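Local coordinates for envelopment polyprotein (Bovine Schmallenberg virus BH80/Germany/2011, PDB 7A56), which drives fusion of the viral envelope with a host membrane through its class II fusion glycoprotein Gc, held here in the postfusion form, at the interface of chains A and B. Numbering follows the deposited sequence. Chains: chain A/B, Envelopment polyprotein.

Contact 1: the interface of chains A and B. Residues chain A 285, 295, 297; chain B 138-143, 153, 155.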
ATOM      1  N   VAL A 285      52.210  -8.601   4.556  1.00 28.79           N
ATOM      2  CA  VAL A 285      53.399  -9.413   4.246  1.00 29.86           C
ATOM      3  C   VAL A 285      54.624  -8.756   4.884  1.00 29.26           C
ATOM      4  O   VAL A 285      54.694  -7.524   5.010  1.00 27.78           O
ATOM      5  CB  VAL A 285      53.555  -9.581   2.712  1.00 33.25           C
ATOM      6  CG1 VAL A 285      54.815 -10.148   2.310  1.00 39.90           C
ATOM      7  CG2 VAL A 285      52.421 -10.534   2.170  1.00 37.82           C
ATOM      8  N   ILE A 295      47.967  -5.760   2.500  1.00 29.15           N
ATOM      9  CA  ILE A 295      47.165  -6.435   1.477  1.00 30.24           C
ATOM     10  C   ILE A 295      45.717  -6.145   1.808  1.00 28.08           C
ATOM     11  O   ILE A 295      45.246  -6.485   2.897  1.00 28.68           O
ATOM     12  CB  ILE A 295      47.441  -7.947   1.412  1.00 31.54           C
ATOM     13  CG1 ILE A 295      48.957  -8.263   1.588  1.00 35.09           C
ATOM     14  CG2 ILE A 295      46.781  -8.567   0.090  1.00 33.73           C
ATOM     15  CD1 ILE A 295      49.774  -8.072   0.376  1.00 36.11           C
ATOM     16  N   ARG A 297      42.017  -6.539   0.294  1.00 29.50           N
ATOM     17  CA  ARG A 297      41.260  -7.169  -0.784  1.00 27.50           C
ATOM     18  C   ARG A 297      39.821  -6.693  -0.823  1.00 27.24           C
ATOM     19  O   ARG A 297      39.116  -6.985  -1.801  1.00 26.94           O
ATOM     20  CB  ARG A 297      41.264  -8.694  -0.651  1.00 26.95           C
ATOM     21  CG  ARG A 297      42.648  -9.348  -0.834  1.00 29.70           C
ATOM     22  CD  ARG A 297      42.684 -10.735  -0.125  1.00 31.67           C
ATOM     23  NE  ARG A 297      44.052 -11.282  -0.250  1.00 35.17           N
ATOM     24  CZ  ARG A 297      44.511 -12.024  -1.275  1.00 38.87           C
ATOM     25  NH1 ARG A 297      43.719 -12.392  -2.283  1.00 35.34           N
ATOM     26  NH2 ARG A 297      45.788 -12.407  -1.291  1.00 35.26           N
TER
ATOM     27  N   LYS B 138      53.385 -15.076  -0.942  1.00 37.42           N
ATOM     28  CA  LYS B 138      52.210 -14.467  -0.358  1.00 36.07           C
ATOM     29  C   LYS B 138      50.947 -15.129  -0.915  1.00 35.97           C
ATOM     30  O   LYS B 138      50.996 -15.941  -1.845  1.00 35.44           O
ATOM     31  CB  LYS B 138      52.210 -12.955  -0.613  1.00 41.65           C
ATOM     32  CG  LYS B 138      51.942 -12.614  -2.038  1.00 47.36           C
ATOM     33  CD  LYS B 138      52.801 -11.468  -2.537  1.00 56.08           C
ATOM     34  CE  LYS B 138      52.532 -10.187  -1.805  1.00 62.48           C
ATOM     35  NZ  LYS B 138      51.306  -9.471  -2.310  1.00 71.03           N
ATOM     36  N   CYS B 139      49.827 -14.825  -0.273  1.00 31.98           N
ATOM     37  CA  CYS B 139      48.543 -15.397  -0.684  1.00 31.08           C
ATOM     38  C   CYS B 139      48.282 -15.033  -2.145  1.00 35.45           C
ATOM     39  O   CYS B 139      48.607 -13.920  -2.564  1.00 34.78           O
ATOM     40  CB  CYS B 139      47.444 -14.868   0.214  1.00 34.50           C
ATOM     41  SG  CYS B 139      47.499 -15.477   1.912  1.00 32.21           S
ATOM     42  N   PRO B 140      47.751 -15.955  -2.956  1.00 38.45           N
ATOM     43  CA  PRO B 140      47.441 -15.621  -4.361  1.00 40.72           C
ATOM     44  C   PRO B 140      46.322 -14.580  -4.455  1.00 39.47           C
ATOM     45  O   PRO B 140      45.527 -14.418  -3.529  1.00 38.73           O
ATOM     46  CB  PRO B 140      46.998 -16.967  -4.952  1.00 40.32           C
ATOM     47  CG  PRO B 140      46.392 -17.712  -3.752  1.00 38.64           C
ATOM     48  CD  PRO B 140      47.376 -17.341  -2.621  1.00 37.83           C
ATOM     49  N   SER B 141      46.353 -13.798  -5.542  1.00 44.54           N
ATOM     50  CA  SER B 141      45.316 -12.770  -5.871  1.00 49.45           C
ATOM     51  C   SER B 141      44.699 -13.140  -7.211  1.00 49.43           C
ATOM     52  O   SER B 141      45.410 -13.208  -8.208  1.00 51.24           O
ATOM     53  CB  SER B 141      45.881 -11.341  -5.996  1.00 54.52           C
ATOM     54  OG  SER B 141      46.718 -10.964  -4.920  1.00 60.25           O
ATOM     55  N   PRO B 142      43.419 -13.450  -7.232  1.00 46.68           N
ATOM     56  CA  PRO B 142      42.556 -13.567  -6.062  1.00 44.92           C
ATOM     57  C   PRO B 142      42.779 -14.916  -5.394  1.00 43.02           C
ATOM     58  O   PRO B 142      43.486 -15.757  -5.950  1.00 44.73           O
ATOM     59  CB  PRO B 142      41.168 -13.525  -6.672  1.00 44.02           C
ATOM     60  CG  PRO B 142      41.385 -14.334  -7.945  1.00 45.33           C
ATOM     61  CD  PRO B 142      42.706 -13.854  -8.458  1.00 49.40           C
ATOM     62  N   ILE B 143      42.165 -15.110  -4.233  1.00 40.57           N
ATOM     63  CA  ILE B 143      42.040 -16.464  -3.693  1.00 39.61           C
ATOM     64  C   ILE B 143      41.196 -17.279  -4.671  1.00 43.01           C
ATOM     65  O   ILE B 143      40.045 -16.886  -4.964  1.00 39.62           O
ATOM     66  CB  ILE B 143      41.368 -16.420  -2.300  1.00 36.11           C
ATOM     67  CG1 ILE B 143      42.106 -15.491  -1.306  1.00 31.89           C
ATOM     68  CG2 ILE B 143      41.098 -17.837  -1.764  1.00 35.26           C
ATOM     69  CD1 ILE B 143      43.603 -15.853  -1.042  1.00 35.79           C
ATOM     70  N   SER B 153      41.604 -16.396   3.967  1.00 23.85           N
ATOM     71  CA  SER B 153      43.059 -16.626   3.843  1.00 23.39           C
ATOM     72  C   SER B 153      43.778 -15.999   5.033  1.00 26.08           C
ATOM     73  O   SER B 153      43.278 -15.055   5.666  1.00 24.48           O
ATOM     74  CB  SER B 153      43.637 -16.064   2.539  1.00 26.70           C
ATOM     75  OG  SER B 153      43.444 -14.648   2.474  1.00 29.82           O
ATOM     76  N   GLU B 155      47.938 -14.716   5.603  1.00 24.06           N
ATOM     77  CA  GLU B 155      49.336 -14.557   5.242  1.00 24.72           C
ATOM     78  C   GLU B 155      50.205 -15.030   6.408  1.00 25.68           C
ATOM     79  O   GLU B 155      49.724 -15.196   7.543  1.00 25.45           O
ATOM     80  CB  GLU B 155      49.691 -13.086   4.979  1.00 22.88           C
ATOM     81  CG  GLU B 155      48.866 -12.336   3.950  1.00 25.67           C
ATOM     82  CD  GLU B 155      49.169 -12.693   2.522  1.00 29.72           C
ATOM     83  OE1 GLU B 155      50.176 -13.378   2.270  1.00 29.38           O
ATOM     84  OE2 GLU B 155      48.407 -12.227   1.611  1.00 31.48           O
TER
HETATM   85  O   HOH W   1      45.928 -11.598   1.883  1.00 30.79           O

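Contact 2: the interface of chains A and B. Residues chain A 56, 80, 82, 85, 332, 386-388, 399; chain B 217-218.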
ATOM      1  N   TYR A  56     -17.977   4.230 -23.104  1.00 24.32           N
ATOM      2  CA  TYR A  56     -18.606   3.843 -21.850  1.00 25.10           C
ATOM      3  C   TYR A  56     -20.100   4.215 -21.850  1.00 25.36           C
ATOM      4  O   TYR A  56     -20.478   5.340 -22.201  1.00 25.75           O
ATOM      5  CB  TYR A  56     -17.876   4.504 -20.678  1.00 25.80           C
ATOM      6  CG  TYR A  56     -18.303   3.989 -19.314  1.00 23.24           C
ATOM      7  CD1 TYR A  56     -17.737   2.812 -18.780  1.00 21.84           C
ATOM      8  CD2 TYR A  56     -19.329   4.618 -18.605  1.00 23.99           C
ATOM      9  CE1 TYR A  56     -18.138   2.323 -17.552  1.00 22.61           C
ATOM     10  CE2 TYR A  56     -19.752   4.139 -17.344  1.00 23.06           C
ATOM     11  CZ  TYR A  56     -19.155   3.002 -16.827  1.00 23.72           C
ATOM     12  OH  TYR A  56     -19.531   2.514 -15.612  1.00 24.04           O
ATOM     13  N   PRO A  80     -16.365   5.919 -14.623  1.00 18.44           N
ATOM     14  CA  PRO A  80     -15.109   5.717 -13.858  1.00 20.10           C
ATOM     15  C   PRO A  80     -14.109   6.813 -14.127  1.00 21.64           C
ATOM     16  O   PRO A  80     -13.942   7.234 -15.277  1.00 21.93           O
ATOM     17  CB  PRO A  80     -14.581   4.374 -14.385  1.00 21.01           C
ATOM     18  CG  PRO A  80     -15.890   3.632 -14.780  1.00 19.31           C
ATOM     19  CD  PRO A  80     -16.756   4.715 -15.400  1.00 17.04           C
ATOM     20  N   ILE A  82     -11.158   7.226 -15.152  1.00 21.95           N
ATOM     21  CA  ILE A  82     -10.143   6.451 -15.866  1.00 22.79           C
ATOM     22  C   ILE A  82      -9.598   7.306 -16.997  1.00 23.24           C
ATOM     23  O   ILE A  82     -10.359   7.879 -17.765  1.00 22.23           O
ATOM     24  CB  ILE A  82     -10.701   5.112 -16.403  1.00 24.34           C
ATOM     25  CG1 ILE A  82     -10.915   4.166 -15.230  1.00 21.70           C
ATOM     26  CG2 ILE A  82      -9.732   4.481 -17.467  1.00 24.51           C
ATOM     27  CD1 ILE A  82     -11.639   2.828 -15.588  1.00 23.68           C
ATOM     28  N   LEU A  85     -11.160   7.840 -20.809  1.00 22.21           N
ATOM     29  CA  LEU A  85     -12.503   7.259 -20.999  1.00 22.57           C
ATOM     30  C   LEU A  85     -13.559   8.334 -21.206  1.00 23.90           C
ATOM     31  O   LEU A  85     -13.504   9.402 -20.593  1.00 24.67           O
ATOM     32  CB  LEU A  85     -12.872   6.419 -19.766  1.00 23.12           C
ATOM     33  CG  LEU A  85     -14.099   5.473 -19.864  1.00 23.00           C
ATOM     34  CD1 LEU A  85     -13.869   4.404 -20.862  1.00 22.52           C
ATOM     35  CD2 LEU A  85     -14.276   4.844 -18.453  1.00 20.67           C
ATOM     36  N   SER A 332      -8.554   2.947 -12.460  1.00 24.40           N
ATOM     37  CA  SER A 332      -9.552   3.877 -11.899  1.00 22.85           C
ATOM     38  C   SER A 332      -9.049   4.569 -10.638  1.00 22.78           C
ATOM     39  O   SER A 332      -8.499   3.920  -9.763  1.00 22.98           O
ATOM     40  CB  SER A 332     -10.835   3.145 -11.515  1.00 23.92           C
ATOM     41  OG  SER A 332     -11.812   4.102 -11.106  1.00 24.18           O
ATOM     42  N   SER A 386      -9.791   4.076 -23.624  1.00 29.86           N
ATOM     43  CA  SER A 386      -9.166   3.218 -22.631  1.00 29.45           C
ATOM     44  C   SER A 386      -9.555   1.806 -23.021  1.00 26.37           C
ATOM     45  O   SER A 386     -10.720   1.560 -23.295  1.00 25.73           O
ATOM     46  CB  SER A 386      -9.676   3.540 -21.221  1.00 30.11           C
ATOM     47  OG  SER A 386      -9.052   2.681 -20.271  1.00 30.41           O
ATOM     48  N   CYS A 387      -8.590   0.893 -23.100  1.00 26.04           N
ATOM     49  CA  CYS A 387      -8.843  -0.464 -23.552  1.00 27.04           C
ATOM     50  C   CYS A 387      -8.414  -1.487 -22.525  1.00 27.72           C
ATOM     51  O   CYS A 387      -7.391  -1.329 -21.872  1.00 27.23           O
ATOM     52  CB  CYS A 387      -8.071  -0.775 -24.830  1.00 31.19           C
ATOM     53  SG  CYS A 387      -8.656   0.135 -26.215  1.00 35.36           S
ATOM     54  N   SER A 388      -9.134  -2.591 -22.474  1.00 28.34           N
ATOM     55  CA  SER A 388      -8.603  -3.760 -21.779  1.00 31.55           C
ATOM     56  C   SER A 388      -7.369  -4.326 -22.504  1.00 30.59           C
ATOM     57  O   SER A 388      -7.383  -4.514 -23.725  1.00 30.65           O
ATOM     58  CB  SER A 388      -9.694  -4.822 -21.707  1.00 37.42           C
ATOM     59  OG  SER A 388      -9.385  -5.746 -20.705  1.00 44.47           O
ATOM     60  N   ILE A 399      -5.465  -2.182 -18.027  1.00 27.14           N
ATOM     61  CA  ILE A 399      -6.089  -1.323 -19.031  1.00 29.50           C
ATOM     62  C   ILE A 399      -5.008  -0.378 -19.510  1.00 27.91           C
ATOM     63  O   ILE A 399      -4.068  -0.051 -18.769  1.00 29.83           O
ATOM     64  CB  ILE A 399      -7.306  -0.551 -18.456  1.00 30.73           C
ATOM     65  CG1 ILE A 399      -6.838   0.413 -17.405  1.00 32.69           C
ATOM     66  CG2 ILE A 399      -8.288  -1.483 -17.783  1.00 28.30           C
ATOM     67  CD1 ILE A 399      -7.867   1.481 -17.108  1.00 39.90           C
TER
ATOM     68  N   VAL B 217     -14.515  -2.858 -14.545  1.00 23.15           N
ATOM     69  CA  VAL B 217     -14.837  -1.425 -14.477  1.00 24.19           C
ATOM     70  C   VAL B 217     -15.047  -0.811 -15.865  1.00 25.01           C
ATOM     71  O   VAL B 217     -15.843   0.125 -16.009  1.00 23.96           O
ATOM     72  CB  VAL B 217     -13.737  -0.700 -13.660  1.00 23.27           C
ATOM     73  CG1 VAL B 217     -12.399  -0.734 -14.388  1.00 23.54           C
ATOM     74  CG2 VAL B 217     -14.089   0.824 -13.389  1.00 19.81           C
ATOM     75  N   LEU B 218     -14.399  -1.329 -16.925  1.00 22.29           N
ATOM     76  CA  LEU B 218     -14.647  -0.743 -18.256  1.00 23.83           C
ATOM     77  C   LEU B 218     -15.929  -1.208 -18.915  1.00 26.31           C
ATOM     78  O   LEU B 218     -16.366  -0.570 -19.906  1.00 26.33           O
ATOM     79  CB  LEU B 218     -13.472  -1.044 -19.239  1.00 28.28           C
ATOM     80  CG  LEU B 218     -12.092  -0.390 -18.992  1.00 30.57           C
ATOM     81  CD1 LEU B 218     -11.123  -0.780 -20.136  1.00 30.69           C
ATOM     82  CD2 LEU B 218     -12.269   1.108 -19.002  1.00 30.48           C
TER
HETATM   83  O   HOH W   2     -18.016   0.471 -14.561  1.00 22.15           O

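Contact 3: the interface of chains A and B. Residues chain A 232-233, 235, 332-334; chain B 232-234.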
ATOM      1  N   THR A 232     -13.919   9.596  -4.420  1.00 24.56           N
ATOM      2  CA  THR A 232     -12.674   8.852  -4.472  1.00 23.42           C
ATOM      3  C   THR A 232     -12.287   8.405  -3.070  1.00 24.91           C
ATOM      4  O   THR A 232     -13.042   8.573  -2.100  1.00 24.22           O
ATOM      5  CB  THR A 232     -11.586   9.725  -5.123  1.00 24.56           C
ATOM      6  OG1 THR A 232     -10.333   8.978  -5.243  1.00 25.29           O
ATOM      7  CG2 THR A 232     -11.354  10.954  -4.236  1.00 25.99           C
ATOM      8  N   ILE A 233     -11.058   7.849  -2.958  1.00 23.64           N
ATOM      9  CA  ILE A 233     -10.521   7.402  -1.694  1.00 23.10           C
ATOM     10  C   ILE A 233      -9.019   7.690  -1.766  1.00 21.06           C
ATOM     11  O   ILE A 233      -8.425   7.668  -2.840  1.00 25.93           O
ATOM     12  CB  ILE A 233     -10.813   5.890  -1.477  1.00 25.26           C
ATOM     13  CG1 ILE A 233     -12.327   5.635  -1.308  1.00 29.60           C
ATOM     14  CG2 ILE A 233     -10.092   5.253  -0.234  1.00 30.03           C
ATOM     15  CD1 ILE A 233     -12.683   4.190  -1.371  1.00 31.19           C
ATOM     16  N   MET A 235      -5.284   7.237  -2.009  1.00 23.59           N
ATOM     17  CA  MET A 235      -4.513   6.111  -2.543  1.00 19.92           C
ATOM     18  C   MET A 235      -3.107   6.161  -1.995  1.00 23.19           C
ATOM     19  O   MET A 235      -2.623   7.210  -1.563  1.00 25.15           O
ATOM     20  CB  MET A 235      -4.420   6.101  -4.092  1.00 20.58           C
ATOM     21  CG  MET A 235      -5.889   6.116  -4.682  1.00 23.44           C
ATOM     22  SD  MET A 235      -5.923   6.067  -6.486  1.00 26.04           S
ATOM     23  CE  MET A 235      -5.189   4.514  -6.965  1.00 26.45           C
ATOM     24  N   SER A 332      -8.554   2.947 -12.460  1.00 24.40           N
ATOM     25  CA  SER A 332      -9.552   3.877 -11.899  1.00 22.85           C
ATOM     26  C   SER A 332      -9.049   4.569 -10.638  1.00 22.78           C
ATOM     27  O   SER A 332      -8.499   3.920  -9.763  1.00 22.98           O
ATOM     28  CB  SER A 332     -10.835   3.145 -11.515  1.00 23.92           C
ATOM     29  OG  SER A 332     -11.812   4.102 -11.106  1.00 24.18           O
ATOM     30  N   VAL A 333      -9.299   5.878 -10.500  1.00 20.55           N
ATOM     31  CA  VAL A 333      -9.081   6.547  -9.196  1.00 21.38           C
ATOM     32  C   VAL A 333     -10.393   6.946  -8.527  1.00 23.76           C
ATOM     33  O   VAL A 333     -10.378   7.680  -7.522  1.00 23.63           O
ATOM     34  CB  VAL A 333      -8.152   7.778  -9.329  1.00 21.66           C
ATOM     35  CG1 VAL A 333      -6.772   7.365  -9.922  1.00 19.65           C
ATOM     36  CG2 VAL A 333      -8.796   8.800 -10.256  1.00 20.41           C
ATOM     37  N   GLY A 334     -11.527   6.503  -9.051  1.00 22.39           N
ATOM     38  CA  GLY A 334     -12.745   6.876  -8.398  1.00 19.52           C
ATOM     39  C   GLY A 334     -13.893   6.898  -9.406  1.00 19.73           C
ATOM     40  O   GLY A 334     -13.844   6.215 -10.429  1.00 23.46           O
TER
ATOM     41  N   THR B 232     -14.981   1.379  -8.889  1.00 24.56           N
ATOM     42  CA  THR B 232     -13.923   0.898  -8.021  1.00 23.42           C
ATOM     43  C   THR B 232     -12.721   1.826  -8.116  1.00 24.91           C
ATOM     44  O   THR B 232     -12.766   2.887  -8.757  1.00 24.22           O
ATOM     45  CB  THR B 232     -13.569  -0.550  -8.405  1.00 24.56           C
ATOM     46  OG1 THR B 232     -12.545  -1.083  -7.505  1.00 25.29           O
ATOM     47  CG2 THR B 232     -13.028  -0.554  -9.839  1.00 25.99           C
ATOM     48  N   ILE B 233     -11.604   1.394  -7.486  1.00 23.64           N
ATOM     49  CA  ILE B 233     -10.366   2.136  -7.506  1.00 23.10           C
ATOM     50  C   ILE B 233      -9.258   1.079  -7.531  1.00 21.06           C
ATOM     51  O   ILE B 233      -9.424  -0.017  -7.003  1.00 25.93           O
ATOM     52  CB  ILE B 233     -10.258   3.061  -6.260  1.00 25.26           C
ATOM     53  CG1 ILE B 233     -11.322   4.180  -6.306  1.00 29.60           C
ATOM     54  CG2 ILE B 233      -8.860   3.755  -6.074  1.00 30.03           C
ATOM     55  CD1 ILE B 233     -11.441   4.920  -5.018  1.00 31.19           C
ATOM     56  N   GLN B 234      -8.186   1.378  -8.232  1.00 22.35           N
ATOM     57  CA  GLN B 234      -7.061   0.438  -8.265  1.00 23.37           C
ATOM     58  C   GLN B 234      -6.569   0.154  -6.844  1.00 22.75           C
ATOM     59  O   GLN B 234      -6.380   1.085  -6.062  1.00 24.59           O
ATOM     60  CB  GLN B 234      -5.947   1.036  -9.083  1.00 23.10           C
ATOM     61  CG  GLN B 234      -4.786   0.053  -9.294  1.00 28.18           C
ATOM     62  CD  GLN B 234      -3.832   0.596 -10.382  1.00 36.05           C
ATOM     63  OE1 GLN B 234      -3.189  -0.143 -11.097  1.00 41.08           O
ATOM     64  NE2 GLN B 234      -3.799   1.883 -10.522  1.00 35.82           N
TER
HETATM   65  O   HOH W   3     -14.979   3.487 -10.970  1.00 23.74           O

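Contact 1: the interface of chains A and B
A:Arg297 meets the 139-143 loop of chain B end-on, with both terminal guanidinium nitrogens turned to one acceptor, the backbone carbonyl oxygen of B:Pro140. A:Arg297 NH1 donates to B:Pro140 O over 3.0 Å, tilted only 15° from the carbonyl plane, whereas NH2 comes from above that plane, 54° out of it. A chain extended from CG to NE carries the group to chain B, and CD1 of B:Ile143 covers one face near the rim, 3.5 Å above the plane.

Electrostatically, B:Glu155 OE2 lies in plane at the guanidinium edge and forms a long salt bridge, 3.9 Å from A:Arg297 NH2. Water 1 closes the gap, 2.9 Å from A:Arg297 NE and 2.6 Å from B:Glu155 OE2. The other carboxylate oxygen, OE1, accepts from the backbone N of B:Cys139 at 2.9 Å on its syn side, tying B:Glu155 to the same loop.

Apolar contacts come from A:Val285, whose CG2 packs 3.7 Å from B:Lys138 CB and also meets B:Glu155 CD. With CG of B:Lys138 between the backbone N and the carbonyl carbon (chi1 71°), its kinked chain carries the amino nitrogen NZ to the A:Ile295 methyl, 3.4 Å from CD1.

This patch joins two copies in the deposited trimer of the postfusion class II protein: A:Val285 ends strand 281-285, A:Ile295 belongs to strand 293-296, and the chain B loop, secured by the B:Cys139-B:Cys174 disulfide, precedes strand 150-154.

Contact 2: the interface of chains A and B
B:Leu218 and B:Val217 insert into a largely apolar recess formed by side chains and strand backbone of chain A in this class II membrane fusion protein. From CB, the B:Leu218 side chain leaves with CG anti to its own carbonyl carbon (chi1 -68°), which sends the isobutyl group toward strands 385-391 and 399-402. CG comes within 4.1 Å of A:Ile399 CG2, and the two side chains cross obliquely. At the fork, B:Leu218 CD1 packs closer to that methyl, 3.8 Å from A:Ile399 CG2. It also reaches the strand backbone, 3.6 Å from A:Ser388 N and beside the carbonyl carbon of A:Cys387. The other branch, CD2, faces A:Ser386 OG at 3.8 Å and the tip of A:Ile82, with A:Leu85 CD1 farther off. B:Leu218 loses 128 Å² of surface to chain A.

Both methyls of B:Val217 touch A:Ile82 CD1, CG1 meeting it tip to tip at 3.8 Å. The B:Val217 and A:Pro80 side chains pass in opposite directions, with CG2 3.6 Å from A:Pro80 CG. A:Pro80 CD in turn lies over one face of the A:Tyr56 ring near its rim, 3.3 Å above the plane.

No direct hydrogen bond joins the chains among these residues. Water 2, in plane at the ring edge, links A:Tyr56 OH, 2.8 Å away, to B:Val217 O.

Contact 3: the interface of chains A and B
A:Ser332 bonds to the chain B backbone through both its hydroxyl and its carbonyl. The peptide N of B:Gln234 donates to A:Ser332 O over 3.0 Å, with an angle of 167° at the hydrogen. In the opposite sense A:Ser332 OG donates to B:Thr232 O at 2.8 Å, approaching from above the carbonyl plane. Placing OG anti to the backbone N (chi1 -174°) lets it serve that carbonyl while accepting from A:Gly334 N at 3.2 Å, so the hydroxyl is fixed from both chains.

Water 3 reinforces this bridge. It lies 3.0 Å from B:Thr232 N and also reaches A:Gly334 O. Within chain A, the hydroxyl OG1 of A:Thr232 bonds to A:Val333 O at 2.6 Å, nearly along the C=O axis, bracing the 332-334 loop.

Apolar packing centres on B:Ile233, which buries 82 Å². Its CG1 lies 3.7 Å from A:Gly334 CA, where no side chain intervenes. Its tip, CD1, touches CB of A:Ile233, the same residue in the other copy. The remaining branch, CG2, meets A:Met235 SD; a bend about CG-SD (chi3 63°) brings A:Met235 CE to 3.7 Å from B:Gln234 O.

In this patch between two copies of the deposited postfusion trimer, A:Thr232 to A:Met235 and B:Thr232 to B:Gln234 follow strand 226-231 in their chains, while A:Ser332 to A:Gly334 lead into strand 335-343.

Contacts 2 and 3 are neighbours, their C-alpha centres about 12 Å apart, and share A:Ser332: a marginal wall of contact 2 but a principal bonding residue of contact 3. Through that residue they form one continuous region. Contact 1 stands apart as a separate distal attachment, its C-alpha centre about 63 Å from that of contact 2 and 60 Å from that of contact 3, so the elongated chains are joined at widely separated points. The deposited assembly holds three copies, as expected for a class II fusion protein after fusion, so these contacts would recur around the trimer.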